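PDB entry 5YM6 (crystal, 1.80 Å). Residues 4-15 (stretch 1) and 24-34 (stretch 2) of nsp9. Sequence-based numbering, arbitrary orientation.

Stretch 1 4-15: LCLRNVFTAQNT
Stretch 2 24-34: STVKSFYVTRT

The most unusual feature is a polar cluster on one face of a two-stranded ladder. Asn14 OD1 accepts a hydrogen bond from Tyr30 OH at 3.0 Å, and Ser28 OG also lies 3.0 Å from Asn14 OD1. Asn14 (chi1 m, chi2 63°) brings its side-chain end nearer to stretch 2; Ser28 is p and Tyr30 m (chi2 90°). Both Ser28 and Tyr30 are buried, so their hydroxyls need a polar partner, and the Asn14 side chain lies within reach.

Strands 8-15 and 24-33 run antiparallel, at 139°, with extended backbones. Asn8 pairs with Thr32, Phe10 with Tyr30, Ala12 with Ser28 and Asn14 with Val26. Each pair makes two hydrogen bonds: Asn8 N to Thr32 O is 3.1 Å, Thr32 N to Asn8 O 2.8 Å, and Ser28 N to Ala12 O 2.8 Å. Alternating with them are the non-hydrogen-bonded pairs Val9-Val31, Thr11-Phe29, Gln13-Lys27 and Thr15-Thr25, CA atoms 4.5 to 4.7 Å apart.

Phe10 (p, chi2 -90°) lies beside Tyr30, ring planes at 16° but slid apart, centroids 5.4 Å. Phe10 CD1 meets Thr32 CG2 at 3.7 Å.

On the other face, Thr11 (p) packs its methyl CG2 over the buried Phe29 ring (m), 4.0 Å from its centroid. Val9 and Val31, both t, add branched apolar surface; Val9 CG2 touches Val31 CG2 at 4.2 Å. The two stretches bury 1078 Å² together.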

# COMPACT_ATOMS: atom_id res chain seq x y z
N LEU B 4 -15.18 4.68 -1.52
CA LEU B 4 -13.74 4.52 -1.37
C LEU B 4 -13.04 5.87 -1.30
O LEU B 4 -13.17 6.69 -2.21
CB LEU B 4 -13.19 3.69 -2.54
CG LEU B 4 -11.68 3.68 -2.76
CD1 LEU B 4 -10.99 2.66 -1.86
CD2 LEU B 4 -11.37 3.41 -4.23
N CYS B 5 -12.31 6.10 -0.21
CA CYS B 5 -11.49 7.30 -0.04
C CYS B 5 -10.08 7.03 -0.54
O CYS B 5 -9.32 6.30 0.09
CB CYS B 5 -11.45 7.73 1.42
SG CYS B 5 -13.04 8.23 2.11
N LEU B 6 -9.72 7.62 -1.67
CA LEU B 6 -8.39 7.41 -2.20
C LEU B 6 -7.37 8.05 -1.26
O LEU B 6 -7.62 9.09 -0.65
CB LEU B 6 -8.25 7.96 -3.62
CG LEU B 6 -8.84 7.01 -4.68
CD1 LEU B 6 -8.32 7.32 -6.08
CD2 LEU B 6 -8.56 5.55 -4.31
N ARG B 7 -6.24 7.38 -1.11
CA ARG B 7 -5.18 7.90 -0.27
C ARG B 7 -4.01 8.27 -1.16
O ARG B 7 -3.79 7.66 -2.20
CB ARG B 7 -4.77 6.86 0.78
CG ARG B 7 -5.84 6.58 1.82
CD ARG B 7 -5.52 5.29 2.56
NE ARG B 7 -6.30 5.11 3.77
CZ ARG B 7 -7.55 4.64 3.81
NH1 ARG B 7 -8.16 4.51 4.98
NH2 ARG B 7 -8.18 4.31 2.69
N ASN B 8 -3.26 9.30 -0.77
CA ASN B 8 -2.09 9.67 -1.52
C ASN B 8 -0.87 9.63 -0.62
O ASN B 8 -0.99 9.63 0.60
CB ASN B 8 -2.24 11.07 -2.13
CG ASN B 8 -3.15 11.07 -3.34
OD1 ASN B 8 -3.22 10.10 -4.09
ND2 ASN B 8 -3.86 12.18 -3.54
N VAL B 9 0.30 9.56 -1.25
CA VAL B 9 1.56 9.72 -0.54
C VAL B 9 2.26 10.99 -1.04
O VAL B 9 2.40 11.20 -2.24
CB VAL B 9 2.50 8.49 -0.75
CG1 VAL B 9 3.88 8.77 -0.16
CG2 VAL B 9 1.90 7.23 -0.15
N PHE B 10 2.69 11.85 -0.12
CA PHE B 10 3.57 12.93 -0.55
C PHE B 10 4.74 13.00 0.42
O PHE B 10 4.63 12.60 1.57
CB PHE B 10 2.83 14.28 -0.67
CG PHE B 10 2.74 15.08 0.60
CD1 PHE B 10 1.68 14.91 1.48
CD2 PHE B 10 3.71 16.03 0.91
CE1 PHE B 10 1.60 15.66 2.65
CE2 PHE B 10 3.62 16.78 2.08
CZ PHE B 10 2.57 16.59 2.95
N THR B 11 5.85 13.50 -0.09
CA THR B 11 7.10 13.50 0.66
C THR B 11 7.58 14.91 0.99
O THR B 11 7.43 15.84 0.20
CB THR B 11 8.19 12.77 -0.12
OG1 THR B 11 8.43 13.44 -1.36
CG2 THR B 11 7.77 11.34 -0.41
N ALA B 12 8.14 15.06 2.18
CA ALA B 12 8.81 16.30 2.56
C ALA B 12 10.02 15.98 3.42
O ALA B 12 10.66 14.96 3.22
CB ALA B 12 7.84 17.22 3.28
N GLN B 13 10.35 16.83 4.38
CA GLN B 13 11.53 16.58 5.19
C GLN B 13 11.23 16.71 6.67
O GLN B 13 10.43 17.55 7.07
CB GLN B 13 12.67 17.53 4.82
CG GLN B 13 13.22 17.30 3.41
CD GLN B 13 14.15 18.42 2.93
OE1 GLN B 13 13.70 19.53 2.64
NE2 GLN B 13 15.44 18.11 2.83
N ASN B 14 11.87 15.90 7.48
CA ASN B 14 11.77 16.04 8.92
C ASN B 14 13.16 15.96 9.54
O ASN B 14 14.14 15.65 8.86
CB ASN B 14 10.85 14.95 9.53
CG ASN B 14 9.36 15.25 9.37
OD1 ASN B 14 8.83 15.33 8.27
ND2 ASN B 14 8.66 15.38 10.50
N THR B 15 13.24 16.23 10.84
CA THR B 15 14.49 16.08 11.57
C THR B 15 14.40 14.82 12.40
O THR B 15 13.43 14.62 13.14
CB THR B 15 14.76 17.30 12.45
OG1 THR B 15 14.85 18.46 11.62
CG2 THR B 15 16.06 17.11 13.24
N SER B 24 19.61 14.95 12.24
CA SER B 24 19.87 15.07 10.81
C SER B 24 18.55 15.17 10.06
O SER B 24 17.52 14.76 10.56
CB SER B 24 20.69 13.89 10.30
OG SER B 24 20.01 12.67 10.49
N THR B 25 18.60 15.75 8.86
CA THR B 25 17.39 15.91 8.07
C THR B 25 17.12 14.63 7.29
O THR B 25 18.05 14.02 6.74
CB THR B 25 17.50 17.12 7.10
OG1 THR B 25 16.42 17.08 6.17
CG2 THR B 25 18.77 17.06 6.33
N VAL B 26 15.86 14.22 7.26
CA VAL B 26 15.47 12.99 6.56
C VAL B 26 14.30 13.24 5.61
O VAL B 26 13.56 14.20 5.76
CB VAL B 26 15.07 11.87 7.57
CG1 VAL B 26 16.25 11.51 8.47
CG2 VAL B 26 13.87 12.29 8.42
N LYS B 27 14.16 12.38 4.61
CA LYS B 27 13.02 12.41 3.71
C LYS B 27 11.83 11.76 4.39
O LYS B 27 11.94 10.63 4.87
CB LYS B 27 13.33 11.70 2.40
CG LYS B 27 12.16 11.60 1.46
CD LYS B 27 12.62 11.10 0.10
CE LYS B 27 11.53 11.18 -0.95
NZ LYS B 27 11.99 10.54 -2.21
N SER B 28 10.70 12.45 4.43
CA SER B 28 9.53 11.92 5.13
C SER B 28 8.40 11.54 4.18
O SER B 28 8.16 12.23 3.19
CB SER B 28 9.03 12.93 6.16
OG SER B 28 8.82 14.19 5.53
N PHE B 29 7.69 10.47 4.52
CA PHE B 29 6.59 9.96 3.70
C PHE B 29 5.30 10.09 4.48
O PHE B 29 5.14 9.51 5.55
CB PHE B 29 6.82 8.49 3.32
CG PHE B 29 8.00 8.29 2.41
CD1 PHE B 29 9.30 8.35 2.90
CD2 PHE B 29 7.82 8.06 1.06
CE1 PHE B 29 10.38 8.17 2.06
CE2 PHE B 29 8.90 7.89 0.22
CZ PHE B 29 10.17 7.94 0.72
N TYR B 30 4.38 10.88 3.95
CA TYR B 30 3.09 11.08 4.58
C TYR B 30 2.01 10.38 3.76
O TYR B 30 2.05 10.38 2.55
CB TYR B 30 2.75 12.57 4.69
CG TYR B 30 3.60 13.33 5.68
CD1 TYR B 30 4.78 13.94 5.29
CD2 TYR B 30 3.18 13.47 6.99
CE1 TYR B 30 5.54 14.64 6.20
CE2 TYR B 30 3.93 14.18 7.91
CZ TYR B 30 5.11 14.76 7.50
OH TYR B 30 5.85 15.46 8.41
N VAL B 31 1.04 9.77 4.45
CA VAL B 31 -0.16 9.32 3.78
C VAL B 31 -1.26 10.33 4.07
O VAL B 31 -1.48 10.68 5.23
CB VAL B 31 -0.59 7.91 4.22
CG1 VAL B 31 -1.97 7.57 3.64
CG2 VAL B 31 0.44 6.88 3.74
N THR B 32 -1.93 10.78 3.02
CA THR B 32 -3.05 11.69 3.17
C THR B 32 -4.36 10.98 2.88
O THR B 32 -4.43 10.12 2.00
CB THR B 32 -2.95 12.90 2.23
OG1 THR B 32 -3.08 12.46 0.87
CG2 THR B 32 -1.62 13.60 2.40
N ARG B 33 -5.39 11.38 3.61
CA ARG B 33 -6.75 10.86 3.41
C ARG B 33 -7.74 11.82 4.05
O ARG B 33 -7.58 12.21 5.21
CB ARG B 33 -6.90 9.47 4.01
CG ARG B 33 -8.25 8.82 3.72
CD ARG B 33 -8.66 7.88 4.84
NE ARG B 33 -9.92 7.21 4.55
CZ ARG B 33 -11.12 7.70 4.86
NH1 ARG B 33 -12.22 7.02 4.55
NH2 ARG B 33 -11.22 8.87 5.48
N THR B 34 -8.78 12.18 3.30
CA THR B 34 -9.84 13.05 3.80
C THR B 34 -9.28 14.35 4.38
O THR B 34 -9.65 14.77 5.47
CB THR B 34 -10.67 12.31 4.85